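Local structure of heme peroxidase (Bacteroides thetaiotaomicron, 2GVK) at residues P14-G19 against Q64-M69; N24-V29 against E141-R146. The protein probably uses hydrogen peroxide and a bound heme to oxidise dyes and related substrates. One frame throughout, in Å; residues are numbered along the deposited sequence. Where two conformers were deposited one is given.

In the fold
Contacts 1 and 2 show how one antiparallel sheet, in the beta barrel of the DyP family with its two ferredoxin-like halves, can receive both a loop and a neighbouring strand. In contact 1 the loop P14-G19 is bonded to strand 66-72; a few residues further on, the same chain becomes strand 24-32, which contact 2 pairs with strand 136-145 at one border of the sheet. Strand 109-115 runs between 24-32 and 66-72 and so joins the two sites. Their centres lie 14 Å apart and their nearest atoms about 7 Å, without touching. No heme is bound in this structure, and the sodium ion at P36 and D37 belongs to neither contact.

Contact 1. Residues P14-G19 against Q64-M69; sequences PQDVAG and QFSCTM
Q15 and T68 bring the two backbones to a CA-CA distance of 6.2 Å, where an irregular loop lies alongside residues 66-69 in the sheet of the DyP barrel. The loop bends through an inverse gamma turn centred on D16 and closed by V17 N to Q15 O. Q15 meets M69, while D16 lies by S66. The Q15 carboxamide bonds to M69 N and M69 O as a peptide group of a neighbouring strand would. M69 N gives its hydrogen to Q15 OE1 at 2.9 Å, in the carbonyl plane and on a lone pair, while Q15 NE2 reaches M69 O at 3.2 Å with that oxygen tilted 24° from the amide plane. P307 O is a second acceptor for NE2. An alanine here would probably leave M69 N and M69 O without these mates and open a gap beside F49. S66 OG donates to D16 OD2, but both residues have alternate conformers and the very short 2.5 Å length is doubtful. The methyl CG2 of T68 rests against D16 O at 3.5 Å, whereas its OG1 bonds to Y266. A water bridges the two backbones, 2.9 Å from D16 N and 2.7 Å from C67 O.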
loop_
_atom_site.group_PDB
_atom_site.type_symbol
_atom_site.label_atom_id
_atom_site.label_comp_id
_atom_site.label_asym_id
_atom_site.label_seq_id
_atom_site.Cartn_x
_atom_site.Cartn_y
_atom_site.Cartn_z
ATOM N N PRO A 14 0.721 -27.353 -12.490
ATOM C CA PRO A 14 0.306 -27.747 -11.157
ATOM C C PRO A 14 -0.613 -26.726 -10.514
ATOM O O PRO A 14 -0.647 -25.569 -10.914
ATOM C CB PRO A 14 1.619 -27.799 -10.386
ATOM C CG PRO A 14 2.463 -26.792 -11.025
ATOM C CD PRO A 14 2.102 -26.834 -12.497
ATOM N N GLN A 15 -1.376 -27.170 -9.543
ATOM C CA GLN A 15 -2.087 -26.260 -8.689
ATOM C C GLN A 15 -1.044 -25.492 -7.851
ATOM O O GLN A 15 0.147 -25.786 -7.921
ATOM C CB GLN A 15 -3.061 -27.024 -7.784
ATOM C CG GLN A 15 -4.268 -27.633 -8.532
ATOM C CD GLN A 15 -5.300 -28.187 -7.587
ATOM O OE1 GLN A 15 -5.775 -27.484 -6.713
ATOM N NE2 GLN A 15 -5.742 -29.422 -7.829
ATOM N N ASP A 16 -1.516 -24.567 -7.005
ATOM C CA ASP A 16 -0.642 -23.695 -6.248
ATOM C C ASP A 16 -0.075 -24.419 -5.025
ATOM O O ASP A 16 -0.371 -24.061 -3.883
ATOM C CB ASP A 16 -1.416 -22.433 -5.816
ATOM C CG ASP A 16 -0.506 -21.321 -5.314
ATOM O OD1 ASP A 16 0.660 -21.242 -5.758
ATOM O OD2 ASP A 16 -0.978 -20.498 -4.507
ATOM N N VAL A 17 0.792 -25.371 -5.270
ATOM C CA VAL A 17 1.320 -26.208 -4.224
ATOM C C VAL A 17 2.673 -25.730 -3.718
ATOM O O VAL A 17 3.219 -26.276 -2.760
ATOM C CB VAL A 17 1.447 -27.656 -4.722
ATOM C CG1 VAL A 17 0.079 -28.195 -5.108
ATOM C CG2 VAL A 17 2.407 -27.744 -5.882
ATOM N N ALA A 18 3.212 -24.714 -4.357
ATOM C CA ALA A 18 4.456 -24.146 -3.931
ATOM C C ALA A 18 4.249 -22.705 -3.601
ATOM O O ALA A 18 5.183 -21.940 -3.581
ATOM C CB ALA A 18 5.484 -24.287 -4.993
ATOM N N GLY A 19 2.994 -22.329 -3.353
ATOM C CA GLY A 19 2.674 -20.984 -2.970
ATOM C C GLY A 19 3.204 -20.622 -1.582
ATOM O O GLY A 19 3.495 -21.507 -0.748
ATOM N N GLN A 64 -3.649 -11.841 -3.974
ATOM C CA GLN A 64 -2.935 -13.111 -3.845
ATOM C C GLN A 64 -3.869 -14.286 -3.538
ATOM O O GLN A 64 -3.548 -15.151 -2.727
ATOM C CB GLN A 64 -1.871 -12.995 -2.765
ATOM C CG GLN A 64 -0.966 -11.805 -2.964
ATOM C CD GLN A 64 0.259 -11.815 -2.067
ATOM O OE1 GLN A 64 0.179 -12.148 -0.873
ATOM N NE2 GLN A 64 1.386 -11.371 -2.612
ATOM N N PHE A 65 -4.974 -14.367 -4.254
ATOM C CA PHE A 65 -5.920 -15.415 -4.013
ATOM C C PHE A 65 -5.428 -16.749 -4.538
ATOM O O PHE A 65 -4.966 -16.847 -5.679
ATOM C CB PHE A 65 -7.268 -15.123 -4.665
ATOM C CG PHE A 65 -8.264 -16.167 -4.391
ATOM C CD1 PHE A 65 -8.939 -16.180 -3.173
ATOM C CD2 PHE A 65 -8.384 -17.267 -5.234
ATOM C CE1 PHE A 65 -9.746 -17.250 -2.819
ATOM C CE2 PHE A 65 -9.158 -18.336 -4.882
ATOM C CZ PHE A 65 -9.855 -18.329 -3.656
ATOM N N SER A 66 -5.624 -17.791 -3.748
ATOM C CA SER A 66 -5.275 -19.123 -4.154
ATOM C C SER A 66 -6.187 -20.162 -3.468
ATOM O O SER A 66 -6.609 -19.958 -2.334
ATOM C CB SER A 66 -3.833 -19.394 -3.788
ATOM O OG SER A 66 -3.448 -20.670 -4.170
ATOM N N CYS A 67 -6.471 -21.257 -4.171
ATOM C CA CYS A 67 -7.139 -22.402 -3.604
ATOM C C CYS A 67 -6.560 -23.652 -4.237
ATOM O O CYS A 67 -6.297 -23.680 -5.438
ATOM C CB CYS A 67 -8.649 -22.372 -3.827
ATOM S SG CYS A 67 -9.547 -23.643 -2.886
ATOM N N THR A 68 -6.321 -24.659 -3.420
ATOM C CA THR A 68 -5.975 -25.984 -3.919
ATOM C C THR A 68 -7.044 -26.977 -3.483
ATOM O O THR A 68 -7.700 -26.790 -2.434
ATOM C CB THR A 68 -4.618 -26.446 -3.417
ATOM O OG1 THR A 68 -4.665 -26.595 -2.015
ATOM C CG2 THR A 68 -3.566 -25.469 -3.765
HETATM N N MSE A 69 -7.236 -28.013 -4.308
HETATM C CA MSE A 69 -8.234 -29.031 -4.099
HETATM C C MSE A 69 -7.569 -30.390 -4.179
HETATM O O MSE A 69 -6.887 -30.696 -5.158
HETATM C CB MSE A 69 -9.290 -28.928 -5.188
HETATM C CG MSE A 69 -10.403 -29.959 -5.093
HETATM SE SE MSE A 69 -11.662 -29.770 -6.578
HETATM C CE MSE A 69 -12.994 -31.042 -5.953
HETATM O O HOH W 1 -4.322 -23.870 -7.282
#

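Contact 2. Residues N24-V29 against E141-R146; sequences NVIFIV and ETHGFR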
loop_
_atom_site.group_PDB
_atom_site.type_symbol
_atom_site.label_atom_id
_atom_site.label_comp_id
_atom_site.label_asym_id
_atom_site.label_seq_id
_atom_site.Cartn_x
_atom_site.Cartn_y
_atom_site.Cartn_z
ATOM N N ASN A 24 -4.461 -14.877 5.291
ATOM C CA ASN A 24 -5.691 -15.467 5.832
ATOM C C ASN A 24 -5.890 -16.777 5.154
ATOM O O ASN A 24 -5.672 -16.878 3.964
ATOM C CB ASN A 24 -6.886 -14.567 5.545
ATOM C CG ASN A 24 -6.713 -13.199 6.123
ATOM O OD1 ASN A 24 -6.989 -12.970 7.311
ATOM N ND2 ASN A 24 -6.191 -12.281 5.316
ATOM N N VAL A 25 -6.303 -17.787 5.903
ATOM C CA VAL A 25 -6.430 -19.135 5.345
ATOM C C VAL A 25 -7.634 -19.871 5.890
ATOM O O VAL A 25 -7.993 -19.720 7.024
ATOM C CB VAL A 25 -5.121 -19.995 5.609
ATOM C CG1 VAL A 25 -4.916 -20.234 7.081
ATOM C CG2 VAL A 25 -5.176 -21.325 4.854
ATOM N N ILE A 26 -8.269 -20.647 5.015
ATOM C CA ILE A 26 -9.322 -21.558 5.399
ATOM C C ILE A 26 -8.916 -22.941 4.965
ATOM O O ILE A 26 -8.496 -23.145 3.813
ATOM C CB ILE A 26 -10.674 -21.220 4.733
ATOM C CG1 ILE A 26 -11.165 -19.849 5.171
ATOM C CG2 ILE A 26 -11.696 -22.280 5.099
ATOM C CD1 ILE A 26 -12.467 -19.436 4.541
ATOM N N PHE A 27 -8.911 -23.869 5.909
ATOM C CA PHE A 27 -8.713 -25.312 5.609
ATOM C C PHE A 27 -10.042 -26.028 5.823
ATOM O O PHE A 27 -10.570 -26.043 6.941
ATOM C CB PHE A 27 -7.670 -25.958 6.530
ATOM C CG PHE A 27 -6.323 -25.298 6.502
ATOM C CD1 PHE A 27 -5.378 -25.671 5.577
ATOM C CD2 PHE A 27 -5.959 -24.393 7.500
ATOM C CE1 PHE A 27 -4.100 -25.121 5.621
ATOM C CE2 PHE A 27 -4.713 -23.842 7.521
ATOM C CZ PHE A 27 -3.771 -24.241 6.596
ATOM N N ILE A 28 -10.579 -26.625 4.765
ATOM C CA ILE A 28 -11.812 -27.403 4.867
ATOM C C ILE A 28 -11.582 -28.851 4.432
ATOM O O ILE A 28 -11.066 -29.104 3.358
ATOM C CB ILE A 28 -12.930 -26.794 3.996
ATOM C CG1 ILE A 28 -13.389 -25.464 4.584
ATOM C CG2 ILE A 28 -14.073 -27.721 3.907
ATOM C CD1 ILE A 28 -14.269 -24.666 3.660
ATOM N N VAL A 29 -11.967 -29.793 5.295
ATOM C CA VAL A 29 -11.976 -31.186 4.950
ATOM C C VAL A 29 -13.414 -31.676 4.983
ATOM O O VAL A 29 -14.131 -31.476 5.969
ATOM C CB VAL A 29 -11.105 -32.026 5.906
ATOM C CG1 VAL A 29 -11.223 -33.508 5.595
ATOM C CG2 VAL A 29 -9.666 -31.580 5.807
ATOM N N GLU A 141 -13.314 -27.652 9.686
ATOM C CA GLU A 141 -12.986 -26.335 9.121
ATOM C C GLU A 141 -12.167 -25.573 10.122
ATOM O O GLU A 141 -12.550 -25.453 11.290
ATOM C CB GLU A 141 -14.240 -25.541 8.769
ATOM C CG GLU A 141 -13.939 -24.177 8.160
ATOM C CD GLU A 141 -15.179 -23.487 7.550
ATOM O OE1 GLU A 141 -16.174 -24.183 7.233
ATOM O OE2 GLU A 141 -15.157 -22.236 7.427
ATOM N N THR A 142 -10.997 -25.144 9.696
ATOM C CA THR A 142 -10.119 -24.361 10.532
ATOM C C THR A 142 -9.730 -23.087 9.807
ATOM O O THR A 142 -9.403 -23.102 8.599
ATOM C CB THR A 142 -8.844 -25.155 10.911
ATOM O OG1 THR A 142 -9.214 -26.349 11.626
ATOM C CG2 THR A 142 -7.929 -24.323 11.786
ATOM N N HIS A 143 -9.797 -21.973 10.529
ATOM C CA HIS A 143 -9.377 -20.697 9.998
ATOM C C HIS A 143 -8.045 -20.324 10.583
ATOM O O HIS A 143 -7.870 -20.347 11.792
ATOM C CB HIS A 143 -10.390 -19.625 10.331
ATOM C CG HIS A 143 -11.750 -19.902 9.803
ATOM N ND1 HIS A 143 -12.869 -19.255 10.264
ATOM C CD2 HIS A 143 -12.184 -20.806 8.897
ATOM C CE1 HIS A 143 -13.935 -19.723 9.632
ATOM N NE2 HIS A 143 -13.543 -20.669 8.804
ATOM N N GLY A 144 -7.118 -19.943 9.727
ATOM C CA GLY A 144 -5.772 -19.566 10.163
ATOM C C GLY A 144 -5.412 -18.152 9.773
ATOM O O GLY A 144 -6.139 -17.485 9.022
ATOM N N PHE A 145 -4.301 -17.671 10.311
ATOM C CA PHE A 145 -3.848 -16.310 10.053
ATOM C C PHE A 145 -2.355 -16.270 10.094
ATOM O O PHE A 145 -1.732 -17.032 10.833
ATOM C CB PHE A 145 -4.415 -15.345 11.110
ATOM C CG PHE A 145 -4.136 -15.766 12.524
ATOM C CD1 PHE A 145 -4.993 -16.613 13.190
ATOM C CD2 PHE A 145 -2.979 -15.345 13.174
ATOM C CE1 PHE A 145 -4.704 -17.032 14.481
ATOM C CE2 PHE A 145 -2.704 -15.746 14.434
ATOM C CZ PHE A 145 -3.559 -16.590 15.098
ATOM N N ARG A 146 -1.771 -15.357 9.332
ATOM C CA ARG A 146 -0.343 -15.081 9.435
ATOM C C ARG A 146 -0.103 -14.291 10.707
ATOM O O ARG A 146 -0.849 -13.354 11.039
ATOM C CB ARG A 146 0.138 -14.302 8.221
ATOM C CG ARG A 146 1.634 -14.177 8.121
ATOM C CD ARG A 146 2.023 -13.439 6.836
ATOM N NE ARG A 146 3.431 -13.008 6.850
ATOM C CZ ARG A 146 4.419 -13.787 6.522
ATOM N NH1 ARG A 146 4.177 -15.032 6.200
ATOM N NH2 ARG A 146 5.674 -13.336 6.554
HETATM O O HOH W 2 -7.698 -14.586 9.313
#
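I26 and H143 lie side by side and point the same way from a non-hydrogen-bonded antiparallel pair, with I26 CG1 4.0 Å from H143 CD2. I28 and E141 repeat the arrangement at the next non-hydrogen-bonded pair, two residues on: I28 CG1 packs on E141 CG at 3.8 Å, and the methyl CD1 approaches the carboxylate. With CG anti to the backbone N (chi1 -179°) and an extended chain beyond it, E141 stands up from the sheet beside H143. There H143 NE2 donates to E141 OE2 at 2.6 Å, nearly straight and almost in the ring plane, meeting the oxygen on its anti side; this bond restrains the rotation of the imidazole. The other oxygen, OE1, bonds to S255 of the second subunit, so the carboxylate links the histidine to a neighbouring chain.

The opposite face carries V25, F27 and T142. V25 CG2 lies over one face of the F27 ring, offset toward its rim. V25 CG1 comes to 3.3 Å from G144 CA in the conformer given, but V25 has a second one, so this tightness is doubtful. T142 turns its hydroxyl to D140, and Y262 stacks on F27.

Between the faces, four backbone bonds join V25 to G144 and F27 to T142. The F27 N to T142 O bond, 2.8 Å long, is almost linear. CA-H...O contacts from H143 to V25 O, I26 to T142 O and E141 to F27 O add to them. This regular antiparallel ladder, its strand directions 161° apart, is typical of the beta barrel of the DyP family, built from two ferredoxin-like halves.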